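PDB 6LL8: inorganic pyrophosphatase from Shewanella sp. AS-11, which probably hydrolyses diphosphate to two phosphates as a manganese-dependent type II pyrophosphatase, with imidodiphosphoric acid and magnesium ions bound here. Local coordinates for residues Gly138-Ala143 against Glu165-Ile170. Residues are numbered along the deposited sequence; the frame is centred on the assembly and turned at random.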
loop_
_atom_site.group_PDB
_atom_site.type_symbol
_atom_site.label_atom_id
_atom_site.label_comp_id
_atom_site.label_asym_id
_atom_site.label_seq_id
_atom_site.Cartn_x
_atom_site.Cartn_y
_atom_site.Cartn_z
ATOM N N GLY A 138 -15.388 -9.718 -4.013
ATOM C CA GLY A 138 -14.763 -10.232 -2.800
ATOM C C GLY A 138 -13.364 -9.679 -2.611
ATOM O O GLY A 138 -12.997 -9.309 -1.504
ATOM N N ILE A 139 -12.553 -9.703 -3.672
ATOM C CA ILE A 139 -11.163 -9.238 -3.508
ATOM C C ILE A 139 -11.166 -7.723 -3.310
ATOM O O ILE A 139 -10.308 -7.216 -2.560
ATOM C CB ILE A 139 -10.230 -9.730 -4.618
ATOM C CG1 ILE A 139 -10.506 -9.108 -5.986
ATOM C CG2 ILE A 139 -10.221 -11.248 -4.662
ATOM C CD1 ILE A 139 -9.470 -9.456 -7.028
ATOM N N MET A 140 -12.054 -6.981 -3.946
ATOM C CA MET A 140 -12.140 -5.533 -3.724
ATOM C C MET A 140 -12.511 -5.237 -2.271
ATOM O O MET A 140 -11.924 -4.369 -1.624
ATOM C CB MET A 140 -13.153 -4.911 -4.676
ATOM C CG MET A 140 -12.756 -4.938 -6.152
ATOM S SD MET A 140 -14.013 -4.252 -7.228
ATOM C CE MET A 140 -13.908 -2.521 -6.808
ATOM N N MET A 141 -13.487 -5.978 -1.771
ATOM C CA MET A 141 -13.919 -5.852 -0.374
ATOM C C MET A 141 -12.733 -6.077 0.560
ATOM O O MET A 141 -12.511 -5.301 1.502
ATOM C CB MET A 141 -15.017 -6.870 -0.122
ATOM C CG MET A 141 -15.577 -6.849 1.297
ATOM S SD MET A 141 -16.311 -8.414 1.821
ATOM C CE MET A 141 -14.828 -9.405 1.922
ATOM N N CYS A 142 -11.988 -7.149 0.311
ATOM C CA CYS A 142 -10.827 -7.468 1.168
ATOM C C CYS A 142 -9.810 -6.336 1.098
ATOM O O CYS A 142 -9.225 -5.958 2.136
ATOM C CB CYS A 142 -10.178 -8.777 0.773
ATOM S SG CYS A 142 -11.145 -10.231 1.185
ATOM N N ALA A 143 -9.520 -5.833 -0.092
ATOM C CA ALA A 143 -8.539 -4.747 -0.199
ATOM C C ALA A 143 -8.950 -3.545 0.647
ATOM O O ALA A 143 -8.093 -2.939 1.325
ATOM C CB ALA A 143 -8.367 -4.331 -1.634
ATOM N N GLU A 165 -19.796 -2.528 2.370
ATOM C CA GLU A 165 -21.136 -3.120 2.583
ATOM C C GLU A 165 -21.708 -3.589 1.241
ATOM O O GLU A 165 -22.286 -4.686 1.154
ATOM C CB GLU A 165 -22.028 -2.091 3.270
ATOM C CG GLU A 165 -21.632 -1.854 4.717
ATOM C CD GLU A 165 -22.335 -0.702 5.407
ATOM O OE1 GLU A 165 -22.929 0.132 4.696
ATOM O OE2 GLU A 165 -22.179 -0.612 6.643
ATOM N N ALA A 166 -21.615 -2.758 0.200
ATOM C CA ALA A 166 -22.190 -3.104 -1.120
ATOM C C ALA A 166 -21.443 -4.299 -1.720
ATOM O O ALA A 166 -22.050 -5.234 -2.254
ATOM C CB ALA A 166 -22.111 -1.928 -2.045
ATOM N N LEU A 167 -20.106 -4.275 -1.635
ATOM C CA LEU A 167 -19.306 -5.372 -2.201
ATOM C C LEU A 167 -19.506 -6.675 -1.437
ATOM O O LEU A 167 -19.509 -7.743 -2.069
ATOM C CB LEU A 167 -17.826 -4.990 -2.237
ATOM C CG LEU A 167 -17.480 -3.850 -3.172
ATOM C CD1 LEU A 167 -16.069 -3.351 -2.865
ATOM C CD2 LEU A 167 -17.578 -4.252 -4.631
ATOM N N ALA A 168 -19.618 -6.610 -0.119
ATOM C CA ALA A 168 -19.829 -7.818 0.692
ATOM C C ALA A 168 -21.139 -8.479 0.262
ATOM O O ALA A 168 -21.180 -9.699 0.142
ATOM C CB ALA A 168 -19.875 -7.501 2.156
ATOM N N GLU A 169 -22.177 -7.692 0.002
ATOM C CA GLU A 169 -23.483 -8.261 -0.449
ATOM C C GLU A 169 -23.285 -8.956 -1.790
ATOM O O GLU A 169 -23.735 -10.078 -1.970
ATOM C CB GLU A 169 -24.533 -7.151 -0.500
ATOM C CG GLU A 169 -25.920 -7.576 -0.946
ATOM C CD GLU A 169 -26.960 -6.467 -0.911
ATOM O OE1 GLU A 169 -26.843 -5.591 -1.728
ATOM O OE2 GLU A 169 -27.899 -6.525 -0.084
ATOM N N ILE A 170 -22.583 -8.327 -2.732
ATOM C CA ILE A 170 -22.353 -8.930 -4.064
ATOM C C ILE A 170 -21.540 -10.205 -3.930
ATOM O O ILE A 170 -21.793 -11.187 -4.618
ATOM C CB ILE A 170 -21.679 -7.915 -4.997
ATOM C CG1 ILE A 170 -22.592 -6.728 -5.266
ATOM C CG2 ILE A 170 -21.242 -8.576 -6.285
ATOM C CD1 ILE A 170 -21.880 -5.533 -5.837
#
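L167 reaches from one helix into the angle between M140 and M141 on the other, and this leucine makes the largest single contribution to the contact between 138-143 and 165-170. Its CD1 methyl sits 3.8 Å from CB of M140 and equally close to the backbone N of M141, so one branch rests on both a side-chain root and the main chain. Lower on the same side chain, CB of L167 lies 4.0 Å from CB of M141, in keeping with a CA-CA separation of 5.7 Å for this pair, the shortest between the segments. M141 then runs past the leucine: with CG anti to its own N (chi1 -180°), the chain extends until SD touches A168, 3.7 Å from the CB methyl. M140 instead keeps CG beside its N and meets L167 through CB, while its side chain also touches N118, I121 and K122 of helix 117-128. The two segments run roughly antiparallel, at 146° between their directions, with axes 8.5 Å apart. They belong to helices 134-147 and 158-171, consecutive in the chain and packed as a nearly antiparallel pair, with 138-143 in the DHH-family part of the protein; at the far end of the first lies D147, a ligand of the bound magnesium ions. No hydrogen bond spans the pair; the 215 Å² buried comes from apolar packing, in which main-chain atoms of M141 and A168 take part. F176 of helix 176-187 touches both M141 and A168, and I132 touches L167. The far side of 165-170 is different in character: E165 and E169 are exposed and extend from the surface, while I170, exposed on the flank, makes no contact with 138-143.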